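Long-range contact in phenylalanine--tRNA ligase beta subunit (Pyrococcus horikoshii, PDB 2CXI), which forms, with the alpha subunit, the synthetase that attaches L-phenylalanine to tRNA(Phe) at the expense of ATP, this chain being an N-terminal fragment that includes the B3/4 domain: residues Pro2-Leu14 with Asp115-Lys128. Residues are numbered along the deposited sequence; the frame is centred on the assembly and turned at random.
Sequences PKFDVSKSDLERL and DEDSLSQMIQLQEK
Gln124 grips the backbone of Asp5 twice. Its OE1 accepts from Asp5 N (3.0 Å), and its NE2 gives a straight bond to Asp5 O (2.8 Å, 166°), in the carbonyl plane on a lone pair. The extended chain, CG anti to the backbone N (chi1 -179°), gives this reach. Its amide stands at 90° to the Phe4 ring, NE2 near the ring edge. Gln121 NE2 is the second donor to Asp5 O (2.8 Å); Ala62 N holds its OE1. Lys128 NZ bonds to Lys3 O (2.8 Å). Strand 3-7 is the edge of a three-stranded antiparallel sheet within the chain; where a further strand could pair, it gives Asp5 N and O and Lys3 O to side chains of helix 116-133, from the B3/4 region. Ser7 OG donates to Asp117 OD2 from above the carboxylate plane (2.8 Å) and caps helix 8-15 by accepting from Asp10 N. Arg13 forms an end-on, nearly coplanar salt bridge with Asp115: NH1 to OD2 (2.6 Å), NH2 to OD1 (2.7 Å). Side-on, its NE and NH2 both hold Asp10 OD1, and Asp10 OD2 pairs with Arg257. Asp115 also forms a capping box with Ser118: OD1 accepts from Ser118 N, and Ser118 OG from Asp115 N.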
ATOM      1  N   PRO A   2       5.029  -8.886 -45.515  1.00 28.87           N
ATOM      2  CA  PRO A   2       6.120  -7.898 -45.390  1.00 27.63           C
ATOM      3  C   PRO A   2       7.495  -8.552 -45.347  1.00 26.68           C
ATOM      4  O   PRO A   2       7.592  -9.749 -45.073  1.00 26.58           O
ATOM      5  CB  PRO A   2       5.823  -7.173 -44.074  1.00 28.59           C
ATOM      6  CG  PRO A   2       4.874  -8.043 -43.344  1.00 29.21           C
ATOM      7  CD  PRO A   2       4.135  -8.880 -44.344  1.00 28.68           C
ATOM      8  N   LYS A   3       8.541  -7.763 -45.633  1.00 25.37           N
ATOM      9  CA  LYS A   3       9.909  -8.244 -45.621  1.00 25.56           C
ATOM     10  C   LYS A   3      10.621  -7.920 -44.304  1.00 24.80           C
ATOM     11  O   LYS A   3      10.330  -6.895 -43.661  1.00 24.85           O
ATOM     12  CB  LYS A   3      10.696  -7.637 -46.792  1.00 25.63           C
ATOM     13  CG  LYS A   3      10.211  -8.148 -48.172  1.00 25.97           C
ATOM     14  CD  LYS A   3      11.030  -7.551 -49.323  1.00 28.07           C
ATOM     15  CE  LYS A   3      10.348  -7.848 -50.646  1.00 31.97           C
ATOM     16  NZ  LYS A   3      11.133  -7.288 -51.807  1.00 35.90           N
ATOM     17  N   PHE A   4      11.556  -8.782 -43.902  1.00 22.77           N
ATOM     18  CA  PHE A   4      12.301  -8.528 -42.667  1.00 22.39           C
ATOM     19  C   PHE A   4      13.591  -9.299 -42.696  1.00 21.82           C
ATOM     20  O   PHE A   4      13.669 -10.343 -43.307  1.00 22.38           O
ATOM     21  CB  PHE A   4      11.485  -8.911 -41.417  1.00 21.84           C
ATOM     22  CG  PHE A   4      10.988 -10.347 -41.417  1.00 20.54           C
ATOM     23  CD1 PHE A   4       9.898 -10.717 -42.190  1.00 22.29           C
ATOM     24  CD2 PHE A   4      11.602 -11.304 -40.633  1.00 20.54           C
ATOM     25  CE1 PHE A   4       9.431 -12.047 -42.195  1.00 19.70           C
ATOM     26  CE2 PHE A   4      11.133 -12.611 -40.597  1.00 18.63           C
ATOM     27  CZ  PHE A   4      10.055 -12.976 -41.378  1.00 20.78           C
ATOM     28  N   ASP A   5      14.588  -8.766 -42.007  1.00 21.72           N
ATOM     29  CA  ASP A   5      15.885  -9.367 -41.945  1.00 22.12           C
ATOM     30  C   ASP A   5      16.037 -10.259 -40.721  1.00 21.60           C
ATOM     31  O   ASP A   5      15.466  -9.988 -39.657  1.00 22.04           O
ATOM     32  CB  ASP A   5      16.940  -8.285 -41.869  1.00 21.62           C
ATOM     33  CG  ASP A   5      16.965  -7.401 -43.094  1.00 25.48           C
ATOM     34  OD1 ASP A   5      16.456  -7.780 -44.186  1.00 23.55           O
ATOM     35  OD2 ASP A   5      17.548  -6.319 -43.048  1.00 26.63           O
ATOM     36  N   VAL A   6      16.804 -11.330 -40.893  1.00 20.50           N
ATOM     37  CA  VAL A   6      17.092 -12.267 -39.833  1.00 19.17           C
ATOM     38  C   VAL A   6      18.525 -12.799 -39.948  1.00 20.09           C
ATOM     39  O   VAL A   6      19.138 -12.837 -41.051  1.00 18.12           O
ATOM     40  CB  VAL A   6      16.117 -13.474 -39.810  1.00 19.12           C
ATOM     41  CG1 VAL A   6      14.651 -13.044 -39.484  1.00 17.90           C
ATOM     42  CG2 VAL A   6      16.145 -14.245 -41.128  1.00 18.22           C
ATOM     43  N   SER A   7      19.041 -13.241 -38.804  1.00 17.57           N
ATOM     44  CA  SER A   7      20.331 -13.873 -38.787  1.00 18.50           C
ATOM     45  C   SER A   7      20.231 -15.377 -38.905  1.00 17.57           C
ATOM     46  O   SER A   7      19.424 -16.004 -38.215  1.00 17.15           O
ATOM     47  CB  SER A   7      21.134 -13.396 -37.550  1.00 17.74           C
ATOM     48  OG  SER A   7      21.982 -14.394 -37.076  1.00 19.35           O
ATOM     49  N   LYS A   8      21.018 -15.966 -39.824  1.00 17.72           N
ATOM     50  CA  LYS A   8      21.003 -17.424 -40.005  1.00 17.62           C
ATOM     51  C   LYS A   8      21.303 -18.154 -38.700  1.00 18.07           C
ATOM     52  O   LYS A   8      20.658 -19.167 -38.399  1.00 17.26           O
ATOM     53  CB  LYS A   8      21.998 -17.886 -41.083  1.00 18.44           C
ATOM     54  CG  LYS A   8      22.059 -19.429 -41.296  1.00 17.16           C
ATOM     55  CD  LYS A   8      23.079 -19.716 -42.465  1.00 17.40           C
ATOM     56  CE  LYS A   8      23.182 -21.218 -42.812  1.00 18.16           C
ATOM     57  NZ  LYS A   8      23.869 -22.053 -41.738  1.00 20.22           N
ATOM     58  N   SER A   9      22.293 -17.676 -37.947  1.00 18.47           N
ATOM     59  CA  SER A   9      22.661 -18.370 -36.689  1.00 19.81           C
ATOM     60  C   SER A   9      21.556 -18.163 -35.614  1.00 18.71           C
ATOM     61  O   SER A   9      21.339 -19.044 -34.763  1.00 19.05           O
ATOM     62  CB  SER A   9      24.055 -17.926 -36.182  1.00 19.15           C
ATOM     63  OG  SER A   9      24.012 -16.573 -35.741  1.00 23.05           O
ATOM     64  N   ASP A  10      20.855 -17.034 -35.670  1.00 17.50           N
ATOM     65  CA  ASP A  10      19.723 -16.808 -34.730  1.00 17.15           C
ATOM     66  C   ASP A  10      18.634 -17.844 -35.014  1.00 17.25           C
ATOM     67  O   ASP A  10      18.160 -18.504 -34.104  1.00 17.48           O
ATOM     68  CB  ASP A  10      19.201 -15.382 -34.834  1.00 17.22           C
ATOM     69  CG  ASP A  10      18.143 -15.046 -33.790  1.00 17.84           C
ATOM     70  OD1 ASP A  10      18.293 -15.472 -32.634  1.00 19.17           O
ATOM     71  OD2 ASP A  10      17.152 -14.310 -34.037  1.00 17.23           O
ATOM     72  N   LEU A  11      18.247 -18.021 -36.291  1.00 16.76           N
ATOM     73  CA  LEU A  11      17.259 -19.040 -36.660  1.00 17.29           C
ATOM     74  C   LEU A  11      17.657 -20.442 -36.212  1.00 16.86           C
ATOM     75  O   LEU A  11      16.839 -21.195 -35.624  1.00 17.09           O
ATOM     76  CB  LEU A  11      17.123 -19.052 -38.188  1.00 17.94           C
ATOM     77  CG  LEU A  11      16.099 -18.257 -39.008  1.00 19.74           C
ATOM     78  CD1 LEU A  11      14.845 -17.637 -38.386  1.00 18.46           C
ATOM     79  CD2 LEU A  11      16.681 -17.499 -40.206  1.00 18.86           C
ATOM     80  N   GLU A  12      18.913 -20.804 -36.472  1.00 16.14           N
ATOM     81  CA  GLU A  12      19.424 -22.124 -36.141  1.00 16.48           C
ATOM     82  C   GLU A  12      19.500 -22.406 -34.618  1.00 16.30           C
ATOM     83  O   GLU A  12      19.193 -23.526 -34.206  1.00 17.15           O
ATOM     84  CB  GLU A  12      20.770 -22.379 -36.859  1.00 16.20           C
ATOM     85  CG  GLU A  12      20.505 -22.425 -38.376  1.00 17.10           C
ATOM     86  CD  GLU A  12      21.728 -22.548 -39.265  1.00 18.64           C
ATOM     87  OE1 GLU A  12      22.863 -22.209 -38.831  1.00 20.35           O
ATOM     88  OE2 GLU A  12      21.533 -23.010 -40.433  1.00 20.14           O
ATOM     89  N   ARG A  13      19.884 -21.423 -33.811  1.00 16.36           N
ATOM     90  CA  ARG A  13      19.816 -21.610 -32.335  1.00 17.04           C
ATOM     91  C   ARG A  13      18.375 -21.804 -31.887  1.00 16.34           C
ATOM     92  O   ARG A  13      18.116 -22.641 -31.025  1.00 18.03           O
ATOM     93  CB  ARG A  13      20.543 -20.501 -31.552  1.00 16.73           C
ATOM     94  CG  ARG A  13      19.988 -19.083 -31.660  1.00 21.10           C
ATOM     95  CD  ARG A  13      20.427 -18.133 -30.533  1.00 19.17           C
ATOM     96  NE  ARG A  13      20.041 -16.757 -30.795  1.00 21.83           N
ATOM     97  CZ  ARG A  13      20.577 -15.709 -30.167  1.00 24.17           C
ATOM     98  NH1 ARG A  13      21.516 -15.885 -29.231  1.00 24.83           N
ATOM     99  NH2 ARG A  13      20.178 -14.482 -30.465  1.00 27.56           N
ATOM    100  N   LEU A  14      17.430 -21.100 -32.520  1.00 15.19           N
ATOM    101  CA  LEU A  14      16.017 -21.237 -32.194  1.00 16.00           C
ATOM    102  C   LEU A  14      15.422 -22.601 -32.611  1.00 15.92           C
ATOM    103  O   LEU A  14      14.702 -23.265 -31.847  1.00 14.46           O
ATOM    104  CB  LEU A  14      15.220 -20.050 -32.785  1.00 15.91           C
ATOM    105  CG  LEU A  14      15.466 -18.662 -32.177  1.00 18.07           C
ATOM    106  CD1 LEU A  14      14.871 -17.599 -33.115  1.00 17.79           C
ATOM    107  CD2 LEU A  14      14.850 -18.587 -30.749  1.00 22.45           C
ATOM    108  N   ASP A 115      20.730 -10.382 -26.708  1.00 24.95           N
ATOM    109  CA  ASP A 115      21.971 -10.064 -27.428  1.00 25.04           C
ATOM    110  C   ASP A 115      21.608  -9.276 -28.649  1.00 25.79           C
ATOM    111  O   ASP A 115      20.420  -8.912 -28.836  1.00 24.41           O
ATOM    112  CB  ASP A 115      22.776 -11.327 -27.784  1.00 25.69           C
ATOM    113  CG  ASP A 115      21.917 -12.444 -28.442  1.00 26.76           C
ATOM    114  OD1 ASP A 115      21.125 -12.171 -29.375  1.00 25.12           O
ATOM    115  OD2 ASP A 115      22.008 -13.643 -28.101  1.00 28.31           O
ATOM    116  N   GLU A 116      22.600  -8.986 -29.495  1.00 25.13           N
ATOM    117  CA  GLU A 116      22.346  -8.152 -30.667  1.00 27.74           C
ATOM    118  C   GLU A 116      21.221  -8.727 -31.534  1.00 24.60           C
ATOM    119  O   GLU A 116      20.364  -7.989 -31.978  1.00 23.75           O
ATOM    120  CB  GLU A 116      23.608  -7.965 -31.537  1.00 27.59           C
ATOM    121  CG  GLU A 116      24.581  -6.897 -31.008  1.00 34.19           C
ATOM    122  CD  GLU A 116      25.893  -6.835 -31.796  1.00 35.84           C
ATOM    123  OE1 GLU A 116      25.904  -7.275 -32.997  1.00 45.31           O
ATOM    124  OE2 GLU A 116      26.920  -6.347 -31.222  1.00 44.44           O
ATOM    125  N   ASP A 117      21.271 -10.029 -31.809  1.00 23.40           N
ATOM    126  CA  ASP A 117      20.257 -10.669 -32.664  1.00 22.33           C
ATOM    127  C   ASP A 117      18.844 -10.632 -32.052  1.00 20.91           C
ATOM    128  O   ASP A 117      17.885 -10.262 -32.729  1.00 19.72           O
ATOM    129  CB  ASP A 117      20.638 -12.096 -32.961  1.00 21.71           C
ATOM    130  CG  ASP A 117      21.667 -12.213 -34.119  1.00 24.49           C
ATOM    131  OD1 ASP A 117      22.070 -11.186 -34.711  1.00 23.82           O
ATOM    132  OD2 ASP A 117      22.103 -13.316 -34.496  1.00 28.49           O
ATOM    133  N   SER A 118      18.713 -11.068 -30.806  1.00 20.90           N
ATOM    134  CA  SER A 118      17.374 -11.073 -30.160  1.00 21.45           C
ATOM    135  C   SER A 118      16.818  -9.674 -29.954  1.00 22.20           C
ATOM    136  O   SER A 118      15.624  -9.426 -30.182  1.00 21.17           O
ATOM    137  CB  SER A 118      17.342 -11.892 -28.878  1.00 21.16           C
ATOM    138  OG  SER A 118      18.309 -11.494 -27.941  1.00 23.09           O
ATOM    139  N   LEU A 119      17.667  -8.726 -29.567  1.00 21.76           N
ATOM    140  CA  LEU A 119      17.189  -7.343 -29.411  1.00 23.02           C
ATOM    141  C   LEU A 119      16.749  -6.714 -30.738  1.00 22.91           C
ATOM    142  O   LEU A 119      15.740  -5.993 -30.828  1.00 21.78           O
ATOM    143  CB  LEU A 119      18.293  -6.484 -28.765  1.00 23.42           C
ATOM    144  CG  LEU A 119      17.938  -5.062 -28.361  1.00 26.51           C
ATOM    145  CD1 LEU A 119      16.655  -5.082 -27.449  1.00 25.03           C
ATOM    146  CD2 LEU A 119      19.221  -4.458 -27.658  1.00 24.69           C
ATOM    147  N   SER A 120      17.504  -6.987 -31.794  1.00 21.84           N
ATOM    148  CA  SER A 120      17.154  -6.428 -33.057  1.00 21.82           C
ATOM    149  C   SER A 120      15.858  -7.088 -33.629  1.00 20.74           C
ATOM    150  O   SER A 120      15.032  -6.393 -34.209  1.00 20.72           O
ATOM    151  CB  SER A 120      18.366  -6.427 -34.020  1.00 23.17           C
ATOM    152  OG  SER A 120      18.182  -7.323 -35.072  1.00 28.03           O
ATOM    153  N   GLN A 121      15.670  -8.394 -33.444  1.00 20.13           N
ATOM    154  CA  GLN A 121      14.424  -9.046 -33.844  1.00 20.00           C
ATOM    155  C   GLN A 121      13.168  -8.458 -33.116  1.00 21.08           C
ATOM    156  O   GLN A 121      12.096  -8.218 -33.723  1.00 19.64           O
ATOM    157  CB  GLN A 121      14.514 -10.550 -33.589  1.00 18.53           C
ATOM    158  CG  GLN A 121      15.343 -11.313 -34.623  1.00 21.08           C
ATOM    159  CD  GLN A 121      14.833 -11.041 -36.039  1.00 19.19           C
ATOM    160  OE1 GLN A 121      13.676 -11.347 -36.355  1.00 19.08           O
ATOM    161  NE2 GLN A 121      15.648 -10.373 -36.846  1.00 20.31           N
HETATM  162  N   MSE A 122      13.302  -8.277 -31.811  1.00 22.53           N
HETATM  163  CA  MSE A 122      12.210  -7.731 -30.998  1.00 26.86           C
HETATM  164  C   MSE A 122      11.844  -6.334 -31.500  1.00 24.00           C
HETATM  165  O   MSE A 122      10.669  -6.047 -31.710  1.00 23.30           O
HETATM  166  CB  MSE A 122      12.632  -7.735 -29.526  1.00 26.11           C
HETATM  167  CG  MSE A 122      11.573  -7.337 -28.496  1.00 30.07           C
HETATM  168 SE   MSE A 122      12.421  -7.189 -26.650  1.00 41.65          SE
HETATM  169  CE  MSE A 122      13.952  -8.281 -27.102  1.00 13.12           C
ATOM    170  N   ILE A 123      12.843  -5.479 -31.746  1.00 23.06           N
ATOM    171  CA  ILE A 123      12.627  -4.146 -32.333  1.00 23.19           C
ATOM    172  C   ILE A 123      12.026  -4.145 -33.757  1.00 22.34           C
ATOM    173  O   ILE A 123      11.114  -3.367 -34.058  1.00 20.78           O
ATOM    174  CB  ILE A 123      13.950  -3.293 -32.296  1.00 23.41           C
ATOM    175  CG1 ILE A 123      14.383  -3.041 -30.836  1.00 24.64           C
ATOM    176  CG2 ILE A 123      13.795  -1.990 -33.094  1.00 23.27           C
ATOM    177  CD1 ILE A 123      15.684  -2.171 -30.653  1.00 25.67           C
ATOM    178  N   GLN A 124      12.553  -4.993 -34.635  1.00 21.53           N
ATOM    179  CA  GLN A 124      12.019  -5.085 -35.996  1.00 21.40           C
ATOM    180  C   GLN A 124      10.547  -5.581 -35.958  1.00 20.29           C
ATOM    181  O   GLN A 124       9.699  -5.074 -36.697  1.00 20.28           O
ATOM    182  CB  GLN A 124      12.849  -6.063 -36.792  1.00 20.08           C
ATOM    183  CG  GLN A 124      12.401  -6.227 -38.205  1.00 22.50           C
ATOM    184  CD  GLN A 124      13.360  -7.091 -39.009  1.00 23.32           C
ATOM    185  OE1 GLN A 124      13.866  -6.660 -40.045  1.00 25.83           O
ATOM    186  NE2 GLN A 124      13.560  -8.326 -38.562  1.00 19.81           N
ATOM    187  N   LEU A 125      10.271  -6.545 -35.087  1.00 20.02           N
ATOM    188  CA  LEU A 125       8.908  -7.087 -34.940  1.00 20.17           C
ATOM    189  C   LEU A 125       7.924  -6.011 -34.451  1.00 20.22           C
ATOM    190  O   LEU A 125       6.808  -5.830 -34.981  1.00 19.24           O
ATOM    191  CB  LEU A 125       8.889  -8.345 -34.066  1.00 20.11           C
ATOM    192  CG  LEU A 125       7.509  -9.024 -33.898  1.00 19.56           C
ATOM    193  CD1 LEU A 125       6.936  -9.462 -35.239  1.00 19.76           C
ATOM    194  CD2 LEU A 125       7.648 -10.208 -32.941  1.00 21.00           C
ATOM    195  N   GLN A 126       8.382  -5.235 -33.492  1.00 19.91           N
ATOM    196  CA  GLN A 126       7.634  -4.089 -33.008  1.00 20.97           C
ATOM    197  C   GLN A 126       7.291  -3.137 -34.175  1.00 20.71           C
ATOM    198  O   GLN A 126       6.134  -2.736 -34.354  1.00 18.96           O
ATOM    199  CB  GLN A 126       8.470  -3.476 -31.867  1.00 21.39           C
ATOM    200  CG  GLN A 126       8.212  -2.120 -31.457  1.00 25.30           C
ATOM    201  CD  GLN A 126       9.108  -1.750 -30.266  1.00 27.75           C
ATOM    202  OE1 GLN A 126       8.725  -0.932 -29.469  1.00 27.53           O
ATOM    203  NE2 GLN A 126      10.284  -2.378 -30.151  1.00 26.33           N
ATOM    204  N   GLU A 127       8.273  -2.829 -35.022  1.00 21.65           N
ATOM    205  CA  GLU A 127       8.033  -1.965 -36.160  1.00 22.92           C
ATOM    206  C   GLU A 127       7.167  -2.632 -37.222  1.00 21.63           C
ATOM    207  O   GLU A 127       6.289  -1.991 -37.776  1.00 22.68           O
ATOM    208  CB  GLU A 127       9.356  -1.506 -36.793  1.00 22.91           C
ATOM    209  CG  GLU A 127      10.260  -0.715 -35.845  1.00 25.70           C
ATOM    210  CD  GLU A 127      11.708  -0.521 -36.342  1.00 27.60           C
ATOM    211  OE1 GLU A 127      12.104  -1.045 -37.429  1.00 33.34           O
ATOM    212  OE2 GLU A 127      12.468   0.168 -35.630  1.00 31.97           O
ATOM    213  N   LYS A 128       7.451  -3.883 -37.565  1.00 21.67           N
ATOM    214  CA  LYS A 128       6.668  -4.560 -38.641  1.00 20.30           C
ATOM    215  C   LYS A 128       5.212  -4.731 -38.240  1.00 19.17           C
ATOM    216  O   LYS A 128       4.305  -4.502 -39.042  1.00 18.16           O
ATOM    217  CB  LYS A 128       7.258  -5.927 -38.977  1.00 20.86           C
ATOM    218  CG  LYS A 128       8.704  -5.870 -39.463  1.00 22.75           C
ATOM    219  CD  LYS A 128       8.847  -5.200 -40.848  1.00 22.75           C
ATOM    220  CE  LYS A 128      10.310  -4.858 -41.097  1.00 27.28           C
ATOM    221  NZ  LYS A 128      10.536  -4.360 -42.515  1.00 26.92           N
TER